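Local coordinates for protein VP5 (Halorubrum pleomorphic virus 2, PDB 6QGI) that is a viral envelope protein that probably mediates fusion of the virion membrane with the membrane of its haloarchaeal host cell, at residues 73-82 with 241-250; 319-330 with 456-464. One frame throughout, in Å; residues are numbered along the deposited sequence.

Interaction 1 of 2, residues 73-82 with 241-250; sequences AYTDAKIAAI and NVRSGISTWV
Tyr74 and Val242 meet where two helices run side by side, their N-to-C directions 33° apart and their axes 10.7 Å apart at closest approach. Val242 supplies the first bump: CG1 sits 4.0 Å from the centroid of the Tyr74 ring and only 4° off its normal, a CH-pi contact over one face, while CG2 packs beside Tyr74 CE2, and both Val242 methyls touch Ala73 CB. The ring continues across the neighbouring helix surface until OH comes to 3.2 Å from Gly245 CA, a close approach to the backbone that the missing side chain permits.

One turn on from Val242, Ile246 CD1 enters a hollow of the 73-82 helix between Ala77 and Lys78, 3.8 Å from Ala77 CB and 3.7 Å from Lys78 CG. Trp249 is the next large projection. With its CG anti to the backbone N (chi1 -172°), the indole reaches across the groove, and the extended Lys78 chain runs over one of its faces, CE lying 3.6 Å from the centroid of the five-membered ring. At the far end of the six-membered ring, CZ3 is 3.7 Å from Ala81 CB, and Ile82 CG1 approaches CH2 at the ring edge.

Lys78 NZ continues past the indole to Thr469 O, His468 ND1 and Asn472 O, and Trp249 NE1 also bonds to Asn472 O, so the loop before helix 476-496 satisfies both polar ends. Trp479 of that helix touches Lys78 and Ile82, whereas Val102 and Ala98 of helix 91-133 pack against Ala77 and Ile246, making this a buried layer of a helical bundle.

Interaction 2 of 2, residues 319-330 with 456-464; sequences ALTDASDGPLES and EVTATSFDS
Thr460 and Phe462 are set against 319-330 by their first torsions. In Thr460, OG1 lies between the backbone N and the carbonyl carbon (chi1 56°), which turns the hydroxyl onto Leu328 O; in Phe462, CG is anti to the carbonyl carbon (chi1 -68°), which carries the ring to Leu320. Leu328 O is consequently gripped twice. The Thr460 amide donates to it at 3.0 Å, nearly in line with the C=O but through a bent N-H, while Thr460 OG1 donates at 2.9 Å in the carbonyl plane, on a lone pair. Ser330 N then gives a straighter bond, 168° at the hydrogen, to Thr458 O at 2.9 Å, approaching from above that carbonyl's plane. Between these bonds Glu329 and Ala459 form a single beta bridge with their CA atoms 4.4 Å apart.

A cis peptide joins Gly326 to Pro327, and Pro327 CB lies 3.1 Å from Thr460 O. Farther along 456-464, Phe462 is crossed at about a right angle by Leu320, which sets CD1 over one face of the ring, 3.7 Å from the centroid and shifted toward the rim; Leu328 CD1 reaches the ring edge at CZ, 4.1 Å away. Asp298 of strand 297-299 also touches Phe462 and Thr460.

The polar bonds would set the register at the Leu328 to Ser330 end, while apolar packing on the phenyl face probably steadies the other, joining the loop after strand 312-320 to 456-464 without a continuous sheet.

How the interactions relate
From the N terminus the chain passes helix 37-60 before it reaches helix 66-86, which opens interaction 1, then runs through helix 91-133 and the small four-stranded sheet, before helix 225-253 returns to close that contact, a loop of 158 residues. Interaction 2 opens only after that, as 319-330 follows strand 312-320; its 125-residue loop is strand-rich, contains no helix and ends in 456-464. The two loops therefore follow in series, neither nesting nor crossing. The centres of interactions 1 and 2 are about 30 Å apart, and their nearest atoms about 11 Å. Just beyond interaction 2, the chain carries Thr469 and Asn472 back to interaction 1 and enters helix 476-496, tying the strand-rich part to the helical bundle.

Interaction 1 of 2, residues 73-82 with 241-250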
ATOM      1  N   ALA A  73      -0.154 -19.263  -4.558  1.00 24.47           N
ATOM      2  CA  ALA A  73      -1.115 -20.346  -4.333  1.00 25.07           C
ATOM      3  C   ALA A  73      -0.679 -21.605  -5.062  1.00 30.67           C
ATOM      4  O   ALA A  73      -0.603 -22.665  -4.439  1.00 31.56           O
ATOM      5  CB  ALA A  73      -2.507 -19.926  -4.787  1.00 25.60           C
ATOM      6  N   TYR A  74      -0.305 -21.468  -6.350  1.00 27.86           N
ATOM      7  CA  TYR A  74       0.164 -22.563  -7.193  1.00 29.02           C
ATOM      8  C   TYR A  74       1.454 -23.209  -6.665  1.00 32.91           C
ATOM      9  O   TYR A  74       1.536 -24.429  -6.667  1.00 32.85           O
ATOM     10  CB  TYR A  74       0.383 -22.084  -8.625  1.00 30.84           C
ATOM     11  CG  TYR A  74      -0.780 -22.316  -9.565  1.00 32.99           C
ATOM     12  CD1 TYR A  74      -1.239 -23.604  -9.832  1.00 35.50           C
ATOM     13  CD2 TYR A  74      -1.359 -21.260 -10.263  1.00 33.38           C
ATOM     14  CE1 TYR A  74      -2.287 -23.827 -10.725  1.00 36.62           C
ATOM     15  CE2 TYR A  74      -2.401 -21.472 -11.163  1.00 34.44           C
ATOM     16  CZ  TYR A  74      -2.864 -22.757 -11.387  1.00 42.15           C
ATOM     17  OH  TYR A  74      -3.892 -22.975 -12.268  1.00 43.62           O
ATOM     18  N   THR A  75       2.439 -22.407  -6.197  1.00 29.25           N
ATOM     19  CA  THR A  75       3.706 -22.909  -5.647  1.00 29.12           C
ATOM     20  C   THR A  75       3.430 -23.889  -4.483  1.00 32.95           C
ATOM     21  O   THR A  75       3.929 -25.010  -4.523  1.00 33.65           O
ATOM     22  CB  THR A  75       4.624 -21.737  -5.230  1.00 33.41           C
ATOM     23  OG1 THR A  75       4.928 -20.943  -6.378  1.00 31.11           O
ATOM     24  CG2 THR A  75       5.926 -22.202  -4.596  1.00 31.61           C
ATOM     25  N   ASP A  76       2.594 -23.488  -3.500  1.00 28.76           N
ATOM     26  CA  ASP A  76       2.234 -24.293  -2.324  1.00 28.86           C
ATOM     27  C   ASP A  76       1.389 -25.506  -2.686  1.00 31.73           C
ATOM     28  O   ASP A  76       1.554 -26.564  -2.080  1.00 32.03           O
ATOM     29  CB  ASP A  76       1.470 -23.443  -1.296  1.00 30.77           C
ATOM     30  CG  ASP A  76       2.290 -22.403  -0.551  1.00 44.10           C
ATOM     31  OD1 ASP A  76       3.541 -22.454  -0.636  1.00 45.32           O
ATOM     32  OD2 ASP A  76       1.684 -21.548   0.127  1.00 50.27           O
ATOM     33  N   ALA A  77       0.463 -25.339  -3.644  1.00 27.23           N
ATOM     34  CA  ALA A  77      -0.435 -26.387  -4.122  1.00 26.68           C
ATOM     35  C   ALA A  77       0.338 -27.466  -4.871  1.00 30.07           C
ATOM     36  O   ALA A  77       0.128 -28.650  -4.599  1.00 31.32           O
ATOM     37  CB  ALA A  77      -1.501 -25.788  -5.021  1.00 26.94           C
ATOM     38  N   LYS A  78       1.245 -27.061  -5.791  1.00 24.66           N
ATOM     39  CA  LYS A  78       2.070 -27.981  -6.577  1.00 24.60           C
ATOM     40  C   LYS A  78       3.048 -28.748  -5.685  1.00 28.89           C
ATOM     41  O   LYS A  78       3.155 -29.961  -5.854  1.00 28.87           O
ATOM     42  CB  LYS A  78       2.813 -27.261  -7.709  1.00 26.38           C
ATOM     43  CG  LYS A  78       1.899 -26.898  -8.874  1.00 35.12           C
ATOM     44  CD  LYS A  78       2.614 -26.169  -9.995  1.00 38.20           C
ATOM     45  CE  LYS A  78       1.610 -25.647 -10.987  1.00 40.85           C
ATOM     46  NZ  LYS A  78       2.279 -24.937 -12.094  1.00 45.04           N
ATOM     47  N   ILE A  79       3.708 -28.065  -4.705  1.00 25.41           N
ATOM     48  CA  ILE A  79       4.660 -28.695  -3.774  1.00 25.91           C
ATOM     49  C   ILE A  79       3.954 -29.816  -2.990  1.00 32.68           C
ATOM     50  O   ILE A  79       4.446 -30.948  -2.994  1.00 33.76           O
ATOM     51  CB  ILE A  79       5.367 -27.664  -2.846  1.00 28.07           C
ATOM     52  CG1 ILE A  79       6.418 -26.872  -3.648  1.00 28.06           C
ATOM     53  CG2 ILE A  79       6.031 -28.341  -1.625  1.00 29.28           C
ATOM     54  CD1 ILE A  79       6.822 -25.581  -3.055  1.00 30.83           C
ATOM     55  N   ALA A  80       2.782 -29.515  -2.387  1.00 29.93           N
ATOM     56  CA  ALA A  80       1.974 -30.478  -1.629  1.00 30.70           C
ATOM     57  C   ALA A  80       1.500 -31.636  -2.512  1.00 36.08           C
ATOM     58  O   ALA A  80       1.458 -32.774  -2.046  1.00 37.75           O
ATOM     59  CB  ALA A  80       0.781 -29.783  -1.006  1.00 30.90           C
ATOM     60  N   ALA A  81       1.168 -31.347  -3.786  1.00 31.56           N
ATOM     61  CA  ALA A  81       0.750 -32.354  -4.758  1.00 31.68           C
ATOM     62  C   ALA A  81       1.929 -33.261  -5.120  1.00 35.95           C
ATOM     63  O   ALA A  81       1.725 -34.461  -5.286  1.00 36.38           O
ATOM     64  CB  ALA A  81       0.191 -31.684  -6.010  1.00 31.83           C
ATOM     65  N   ILE A  82       3.161 -32.696  -5.206  1.00 32.27           N
ATOM     66  CA  ILE A  82       4.389 -33.436  -5.536  1.00 33.13           C
ATOM     67  C   ILE A  82       4.760 -34.368  -4.358  1.00 37.80           C
ATOM     68  O   ILE A  82       5.205 -35.489  -4.604  1.00 38.55           O
ATOM     69  CB  ILE A  82       5.567 -32.488  -5.962  1.00 35.89           C
ATOM     70  CG1 ILE A  82       5.272 -31.816  -7.326  1.00 35.67           C
ATOM     71  CG2 ILE A  82       6.921 -33.238  -6.033  1.00 37.48           C
ATOM     72  CD1 ILE A  82       5.995 -30.467  -7.589  1.00 41.33           C
ATOM     73  N   ASN A 241      -9.891 -20.084 -10.228  1.00 27.75           N
ATOM     74  CA  ASN A 241      -8.951 -20.433 -11.298  1.00 27.20           C
ATOM     75  C   ASN A 241      -7.835 -21.353 -10.810  1.00 30.21           C
ATOM     76  O   ASN A 241      -7.438 -22.241 -11.563  1.00 30.55           O
ATOM     77  CB  ASN A 241      -8.343 -19.175 -11.945  1.00 27.53           C
ATOM     78  CG  ASN A 241      -9.290 -18.357 -12.803  1.00 49.58           C
ATOM     79  OD1 ASN A 241     -10.447 -18.722 -13.055  1.00 42.76           O
ATOM     80  ND2 ASN A 241      -8.813 -17.209 -13.267  1.00 41.84           N
ATOM     81  N   VAL A 242      -7.314 -21.147  -9.581  1.00 25.89           N
ATOM     82  CA  VAL A 242      -6.244 -21.995  -9.037  1.00 25.62           C
ATOM     83  C   VAL A 242      -6.832 -23.380  -8.689  1.00 30.84           C
ATOM     84  O   VAL A 242      -6.169 -24.375  -8.957  1.00 30.99           O
ATOM     85  CB  VAL A 242      -5.458 -21.362  -7.855  1.00 28.33           C
ATOM     86  CG1 VAL A 242      -4.359 -22.295  -7.350  1.00 28.28           C
ATOM     87  CG2 VAL A 242      -4.842 -20.034  -8.267  1.00 27.38           C
ATOM     88  N   ARG A 243      -8.074 -23.446  -8.152  1.00 28.00           N
ATOM     89  CA  ARG A 243      -8.763 -24.714  -7.832  1.00 28.50           C
ATOM     90  C   ARG A 243      -8.972 -25.564  -9.091  1.00 34.78           C
ATOM     91  O   ARG A 243      -8.617 -26.742  -9.097  1.00 36.23           O
ATOM     92  CB  ARG A 243     -10.125 -24.456  -7.158  1.00 26.40           C
ATOM     93  CG  ARG A 243     -10.067 -24.202  -5.662  1.00 30.01           C
ATOM     94  CD  ARG A 243     -11.366 -23.578  -5.199  1.00 31.77           C
ATOM     95  NE  ARG A 243     -11.430 -23.423  -3.749  1.00 32.03           N
ATOM     96  CZ  ARG A 243     -12.434 -22.850  -3.093  1.00 41.67           C
ATOM     97  NH1 ARG A 243     -13.462 -22.339  -3.766  1.00 31.08           N
ATOM     98  NH2 ARG A 243     -12.416 -22.763  -1.775  1.00 25.07           N
ATOM     99  N   SER A 244      -9.545 -24.961 -10.153  1.00 32.10           N
ATOM    100  CA  SER A 244      -9.817 -25.614 -11.438  1.00 33.16           C
ATOM    101  C   SER A 244      -8.518 -25.956 -12.168  1.00 38.11           C
ATOM    102  O   SER A 244      -8.422 -27.014 -12.798  1.00 39.19           O
ATOM    103  CB  SER A 244     -10.687 -24.720 -12.319  1.00 36.44           C
ATOM    104  OG  SER A 244     -11.850 -24.287 -11.631  1.00 44.99           O
ATOM    105  N   GLY A 245      -7.542 -25.056 -12.063  1.00 33.98           N
ATOM    106  CA  GLY A 245      -6.227 -25.191 -12.675  1.00 33.96           C
ATOM    107  C   GLY A 245      -5.369 -26.269 -12.046  1.00 38.93           C
ATOM    108  O   GLY A 245      -4.688 -26.996 -12.768  1.00 39.66           O
ATOM    109  N   ILE A 246      -5.399 -26.394 -10.702  1.00 35.34           N
ATOM    110  CA  ILE A 246      -4.623 -27.418 -10.002  1.00 35.69           C
ATOM    111  C   ILE A 246      -5.267 -28.795 -10.254  1.00 40.58           C
ATOM    112  O   ILE A 246      -4.532 -29.770 -10.384  1.00 40.73           O
ATOM    113  CB  ILE A 246      -4.356 -27.112  -8.490  1.00 38.30           C
ATOM    114  CG1 ILE A 246      -3.125 -27.883  -7.958  1.00 38.61           C
ATOM    115  CG2 ILE A 246      -5.586 -27.310  -7.586  1.00 39.33           C
ATOM    116  CD1 ILE A 246      -1.782 -27.393  -8.432  1.00 42.47           C
ATOM    117  N   SER A 247      -6.613 -28.853 -10.425  1.00 37.46           N
ATOM    118  CA  SER A 247      -7.344 -30.086 -10.754  1.00 38.00           C
ATOM    119  C   SER A 247      -6.941 -30.579 -12.145  1.00 42.14           C
ATOM    120  O   SER A 247      -6.921 -31.789 -12.389  1.00 42.92           O
ATOM    121  CB  SER A 247      -8.851 -29.863 -10.683  1.00 41.36           C
ATOM    122  OG  SER A 247      -9.550 -31.092 -10.805  1.00 49.79           O
ATOM    123  N   THR A 248      -6.609 -29.631 -13.048  1.00 37.55           N
ATOM    124  CA  THR A 248      -6.139 -29.893 -14.408  1.00 37.39           C
ATOM    125  C   THR A 248      -4.656 -30.286 -14.323  1.00 40.75           C
ATOM    126  O   THR A 248      -4.258 -31.264 -14.948  1.00 41.67           O
ATOM    127  CB  THR A 248      -6.404 -28.669 -15.313  1.00 41.40           C
ATOM    128  OG1 THR A 248      -7.801 -28.372 -15.297  1.00 38.40           O
ATOM    129  CG2 THR A 248      -5.944 -28.885 -16.754  1.00 38.87           C
ATOM    130  N   TRP A 249      -3.857 -29.546 -13.521  1.00 35.89           N
ATOM    131  CA  TRP A 249      -2.423 -29.778 -13.314  1.00 35.10           C
ATOM    132  C   TRP A 249      -2.159 -31.186 -12.775  1.00 39.00           C
ATOM    133  O   TRP A 249      -1.275 -31.863 -13.290  1.00 39.35           O
ATOM    134  CB  TRP A 249      -1.806 -28.714 -12.383  1.00 32.52           C
ATOM    135  CG  TRP A 249      -0.309 -28.797 -12.306  1.00 33.36           C
ATOM    136  CD1 TRP A 249       0.586 -28.205 -13.144  1.00 36.15           C
ATOM    137  CD2 TRP A 249       0.464 -29.552 -11.362  1.00 33.42           C
ATOM    138  NE1 TRP A 249       1.866 -28.558 -12.797  1.00 35.95           N
ATOM    139  CE2 TRP A 249       1.824 -29.361 -11.689  1.00 37.53           C
ATOM    140  CE3 TRP A 249       0.139 -30.372 -10.265  1.00 34.74           C
ATOM    141  CZ2 TRP A 249       2.860 -29.957 -10.962  1.00 37.26           C
ATOM    142  CZ3 TRP A 249       1.166 -30.960  -9.546  1.00 36.68           C
ATOM    143  CH2 TRP A 249       2.508 -30.757  -9.899  1.00 37.50           C
ATOM    144  N   VAL A 250      -2.939 -31.628 -11.768  1.00 35.23           N
ATOM    145  CA  VAL A 250      -2.840 -32.953 -11.150  1.00 35.75           C
ATOM    146  C   VAL A 250      -3.141 -34.030 -12.210  1.00 40.87           C
ATOM    147  O   VAL A 250      -2.367 -34.979 -12.333  1.00 41.74           O
ATOM    148  CB  VAL A 250      -3.748 -33.087  -9.888  1.00 39.56           C
ATOM    149  CG1 VAL A 250      -3.796 -34.525  -9.378  1.00 40.27           C
ATOM    150  CG2 VAL A 250      -3.281 -32.156  -8.772  1.00 38.46           C
TER

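Interaction 2 of 2, residues 319-330 with 456-464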
ATOM      1  N   ALA A 319      10.012  -1.519  -9.546  1.00 26.48           N
ATOM      2  CA  ALA A 319       9.206  -2.724  -9.571  1.00 26.04           C
ATOM      3  C   ALA A 319       7.951  -2.400 -10.355  1.00 30.66           C
ATOM      4  O   ALA A 319       7.351  -1.339 -10.142  1.00 30.46           O
ATOM      5  CB  ALA A 319       8.875  -3.179  -8.158  1.00 26.11           C
ATOM      6  N   LEU A 320       7.609  -3.247 -11.323  1.00 27.22           N
ATOM      7  CA  LEU A 320       6.421  -3.036 -12.141  1.00 26.82           C
ATOM      8  C   LEU A 320       5.522  -4.238 -12.043  1.00 29.93           C
ATOM      9  O   LEU A 320       6.011  -5.357 -12.197  1.00 29.97           O
ATOM     10  CB  LEU A 320       6.806  -2.798 -13.614  1.00 27.88           C
ATOM     11  CG  LEU A 320       7.538  -1.506 -14.011  1.00 33.41           C
ATOM     12  CD1 LEU A 320       7.640  -1.418 -15.502  1.00 34.48           C
ATOM     13  CD2 LEU A 320       6.787  -0.273 -13.591  1.00 34.14           C
ATOM     14  N   THR A 321       4.213  -4.021 -11.792  1.00 25.02           N
ATOM     15  CA  THR A 321       3.232  -5.114 -11.742  1.00 24.31           C
ATOM     16  C   THR A 321       3.055  -5.649 -13.170  1.00 28.94           C
ATOM     17  O   THR A 321       2.917  -6.856 -13.379  1.00 28.89           O
ATOM     18  CB  THR A 321       1.901  -4.657 -11.136  1.00 32.89           C
ATOM     19  OG1 THR A 321       1.328  -3.674 -11.986  1.00 34.81           O
ATOM     20  CG2 THR A 321       2.039  -4.122  -9.720  1.00 30.88           C
ATOM     21  N   ASP A 322       3.093  -4.728 -14.147  1.00 25.57           N
ATOM     22  CA  ASP A 322       2.982  -5.011 -15.569  1.00 26.18           C
ATOM     23  C   ASP A 322       4.195  -4.416 -16.292  1.00 31.29           C
ATOM     24  O   ASP A 322       4.231  -3.208 -16.551  1.00 31.09           O
ATOM     25  CB  ASP A 322       1.660  -4.440 -16.113  1.00 27.61           C
ATOM     26  CG  ASP A 322       1.239  -4.951 -17.474  1.00 37.17           C
ATOM     27  OD1 ASP A 322       2.063  -5.616 -18.144  1.00 38.38           O
ATOM     28  OD2 ASP A 322       0.085  -4.697 -17.868  1.00 42.44           O
ATOM     29  N   ALA A 323       5.190  -5.267 -16.616  1.00 28.13           N
ATOM     30  CA  ALA A 323       6.427  -4.854 -17.288  1.00 29.07           C
ATOM     31  C   ALA A 323       6.169  -4.290 -18.700  1.00 35.28           C
ATOM     32  O   ALA A 323       7.104  -3.809 -19.343  1.00 35.39           O
ATOM     33  CB  ALA A 323       7.398  -6.017 -17.349  1.00 30.30           C
ATOM     34  N   SER A 324       4.890  -4.335 -19.163  1.00 33.62           N
ATOM     35  CA  SER A 324       4.391  -3.806 -20.442  1.00 34.46           C
ATOM     36  C   SER A 324       4.480  -2.286 -20.447  1.00 39.04           C
ATOM     37  O   SER A 324       4.645  -1.673 -21.500  1.00 40.08           O
ATOM     38  CB  SER A 324       2.953  -4.253 -20.673  1.00 37.73           C
ATOM     39  OG  SER A 324       2.439  -3.793 -21.909  1.00 49.02           O
ATOM     40  N   ASP A 325       4.389  -1.681 -19.255  1.00 35.00           N
ATOM     41  CA  ASP A 325       4.566  -0.246 -19.031  1.00 34.91           C
ATOM     42  C   ASP A 325       6.024   0.090 -19.303  1.00 40.73           C
ATOM     43  O   ASP A 325       6.329   1.139 -19.878  1.00 41.40           O
ATOM     44  CB  ASP A 325       4.162   0.123 -17.595  1.00 35.21           C
ATOM     45  CG  ASP A 325       2.755  -0.284 -17.189  1.00 42.78           C
ATOM     46  OD1 ASP A 325       1.971  -0.675 -18.071  1.00 43.30           O
ATOM     47  OD2 ASP A 325       2.440  -0.208 -15.987  1.00 48.79           O
ATOM     48  N   GLY A 326       6.899  -0.844 -18.937  1.00 37.50           N
ATOM     49  CA  GLY A 326       8.327  -0.749 -19.173  1.00 38.18           C
ATOM     50  C   GLY A 326       8.712  -1.131 -20.591  1.00 43.30           C
ATOM     51  O   GLY A 326       7.858  -1.514 -21.395  1.00 43.18           O
ATOM     52  N   PRO A 327      10.010  -1.039 -20.933  1.00 40.67           N
ATOM     53  CA  PRO A 327      11.118  -0.627 -20.064  1.00 40.45           C
ATOM     54  C   PRO A 327      11.226   0.886 -19.905  1.00 42.92           C
ATOM     55  O   PRO A 327      11.207   1.624 -20.887  1.00 43.64           O
ATOM     56  CB  PRO A 327      12.348  -1.204 -20.776  1.00 43.69           C
ATOM     57  CG  PRO A 327      11.979  -1.205 -22.225  1.00 49.14           C
ATOM     58  CD  PRO A 327      10.483  -1.414 -22.279  1.00 43.51           C
ATOM     59  N   LEU A 328      11.314   1.335 -18.652  1.00 37.26           N
ATOM     60  CA  LEU A 328      11.495   2.735 -18.285  1.00 36.66           C
ATOM     61  C   LEU A 328      12.865   3.180 -18.780  1.00 40.35           C
ATOM     62  O   LEU A 328      13.810   2.390 -18.737  1.00 40.35           O
ATOM     63  CB  LEU A 328      11.346   2.913 -16.765  1.00 35.58           C
ATOM     64  CG  LEU A 328      10.073   2.333 -16.139  1.00 38.63           C
ATOM     65  CD1 LEU A 328      10.037   2.573 -14.664  1.00 38.09           C
ATOM     66  CD2 LEU A 328       8.819   2.903 -16.790  1.00 39.68           C
ATOM     67  N   GLU A 329      12.956   4.400 -19.320  1.00 36.60           N
ATOM     68  CA  GLU A 329      14.179   4.910 -19.936  1.00 37.64           C
ATOM     69  C   GLU A 329      14.700   6.186 -19.264  1.00 41.10           C
ATOM     70  O   GLU A 329      13.914   6.990 -18.754  1.00 39.59           O
ATOM     71  CB  GLU A 329      13.938   5.170 -21.438  1.00 39.84           C
ATOM     72  CG  GLU A 329      13.480   3.935 -22.209  1.00 49.14           C
ATOM     73  CD  GLU A 329      12.728   4.127 -23.515  1.00 70.33           C
ATOM     74  OE1 GLU A 329      12.399   5.283 -23.873  1.00 62.34           O
ATOM     75  OE2 GLU A 329      12.451   3.101 -24.176  1.00 65.57           O
ATOM     76  N   SER A 330      16.034   6.373 -19.297  1.00 38.71           N
ATOM     77  CA  SER A 330      16.739   7.529 -18.732  1.00 38.98           C
ATOM     78  C   SER A 330      16.408   8.801 -19.518  1.00 43.01           C
ATOM     79  O   SER A 330      16.370   8.773 -20.751  1.00 43.44           O
ATOM     80  CB  SER A 330      18.245   7.284 -18.735  1.00 43.84           C
ATOM     81  OG  SER A 330      18.938   8.244 -17.957  1.00 53.25           O
ATOM     82  N   GLU A 456      26.500   4.081 -16.540  1.00 54.58           N
ATOM     83  CA  GLU A 456      25.280   4.849 -16.766  1.00 52.51           C
ATOM     84  C   GLU A 456      24.561   4.289 -17.998  1.00 55.06           C
ATOM     85  O   GLU A 456      24.974   4.541 -19.133  1.00 56.12           O
ATOM     86  CB  GLU A 456      25.616   6.344 -16.927  1.00 54.84           C
ATOM     87  CG  GLU A 456      24.436   7.275 -16.726  1.00 65.28           C
ATOM     88  CD  GLU A 456      24.785   8.750 -16.758  1.00 91.19           C
ATOM     89  OE1 GLU A 456      25.519   9.211 -15.853  1.00 87.14           O
ATOM     90  OE2 GLU A 456      24.305   9.450 -17.678  1.00 87.78           O
ATOM     91  N   VAL A 457      23.509   3.493 -17.759  1.00 49.08           N
ATOM     92  CA  VAL A 457      22.714   2.849 -18.812  1.00 48.01           C
ATOM     93  C   VAL A 457      21.524   3.751 -19.212  1.00 50.30           C
ATOM     94  O   VAL A 457      21.229   4.721 -18.513  1.00 49.06           O
ATOM     95  CB  VAL A 457      22.264   1.416 -18.416  1.00 50.54           C
ATOM     96  CG1 VAL A 457      23.470   0.501 -18.218  1.00 51.60           C
ATOM     97  CG2 VAL A 457      21.376   1.421 -17.175  1.00 48.30           C
ATOM     98  N   THR A 458      20.852   3.426 -20.332  1.00 46.60           N
ATOM     99  CA  THR A 458      19.739   4.219 -20.870  1.00 45.51           C
ATOM    100  C   THR A 458      18.355   3.573 -20.684  1.00 47.12           C
ATOM    101  O   THR A 458      17.349   4.265 -20.853  1.00 45.65           O
ATOM    102  CB  THR A 458      19.965   4.494 -22.361  1.00 54.34           C
ATOM    103  OG1 THR A 458      20.118   3.254 -23.057  1.00 52.45           O
ATOM    104  CG2 THR A 458      21.160   5.397 -22.612  1.00 55.77           C
ATOM    105  N   ALA A 459      18.294   2.272 -20.351  1.00 43.06           N
ATOM    106  CA  ALA A 459      17.019   1.571 -20.186  1.00 41.39           C
ATOM    107  C   ALA A 459      17.023   0.609 -18.994  1.00 44.83           C
ATOM    108  O   ALA A 459      18.085   0.223 -18.499  1.00 45.11           O
ATOM    109  CB  ALA A 459      16.677   0.810 -21.461  1.00 42.60           C
ATOM    110  N   THR A 460      15.813   0.223 -18.548  1.00 40.21           N
ATOM    111  CA  THR A 460      15.593  -0.716 -17.447  1.00 39.06           C
ATOM    112  C   THR A 460      15.265  -2.118 -17.988  1.00 42.71           C
ATOM    113  O   THR A 460      14.803  -2.251 -19.121  1.00 41.99           O
ATOM    114  CB  THR A 460      14.464  -0.224 -16.517  1.00 46.42           C
ATOM    115  OG1 THR A 460      13.272  -0.016 -17.273  1.00 47.26           O
ATOM    116  CG2 THR A 460      14.834   1.024 -15.731  1.00 44.34           C
ATOM    117  N   SER A 461      15.514  -3.158 -17.170  1.00 39.50           N
ATOM    118  CA  SER A 461      15.233  -4.563 -17.480  1.00 39.23           C
ATOM    119  C   SER A 461      14.581  -5.209 -16.259  1.00 42.53           C
ATOM    120  O   SER A 461      15.223  -5.351 -15.213  1.00 42.33           O
ATOM    121  CB  SER A 461      16.503  -5.301 -17.897  1.00 43.57           C
ATOM    122  OG  SER A 461      16.264  -6.682 -18.115  1.00 50.93           O
ATOM    123  N   PHE A 462      13.291  -5.564 -16.386  1.00 38.21           N
ATOM    124  CA  PHE A 462      12.502  -6.157 -15.306  1.00 36.62           C
ATOM    125  C   PHE A 462      12.568  -7.683 -15.348  1.00 41.11           C
ATOM    126  O   PHE A 462      12.414  -8.292 -16.406  1.00 41.40           O
ATOM    127  CB  PHE A 462      11.045  -5.645 -15.342  1.00 36.99           C
ATOM    128  CG  PHE A 462      10.958  -4.178 -14.987  1.00 37.81           C
ATOM    129  CD1 PHE A 462      10.926  -3.768 -13.661  1.00 39.96           C
ATOM    130  CD2 PHE A 462      10.974  -3.204 -15.979  1.00 40.37           C
ATOM    131  CE1 PHE A 462      10.907  -2.412 -13.334  1.00 40.59           C
ATOM    132  CE2 PHE A 462      10.963  -1.847 -15.651  1.00 42.84           C
ATOM    133  CZ  PHE A 462      10.936  -1.460 -14.330  1.00 40.13           C
ATOM    134  N   ASP A 463      12.845  -8.284 -14.184  1.00 37.27           N
ATOM    135  CA  ASP A 463      12.968  -9.726 -14.006  1.00 36.98           C
ATOM    136  C   ASP A 463      11.920 -10.273 -13.047  1.00 38.18           C
ATOM    137  O   ASP A 463      11.604  -9.662 -12.023  1.00 36.62           O
ATOM    138  CB  ASP A 463      14.371 -10.099 -13.485  1.00 40.10           C
ATOM    139  CG  ASP A 463      15.507  -9.985 -14.486  1.00 56.61           C
ATOM    140  OD1 ASP A 463      15.285 -10.288 -15.684  1.00 58.32           O
ATOM    141  OD2 ASP A 463      16.632  -9.631 -14.066  1.00 65.17           O
ATOM    142  N   SER A 464      11.407 -11.451 -13.387  1.00 34.05           N
ATOM    143  CA  SER A 464      10.454 -12.225 -12.608  1.00 32.79           C
ATOM    144  C   SER A 464      10.598 -13.689 -12.995  1.00 36.28           C
ATOM    145  O   SER A 464      11.089 -13.991 -14.085  1.00 37.43           O
ATOM    146  CB  SER A 464       9.021 -11.727 -12.820  1.00 35.41           C
ATOM    147  OG  SER A 464       8.445 -12.150 -14.047  1.00 42.37           O
TER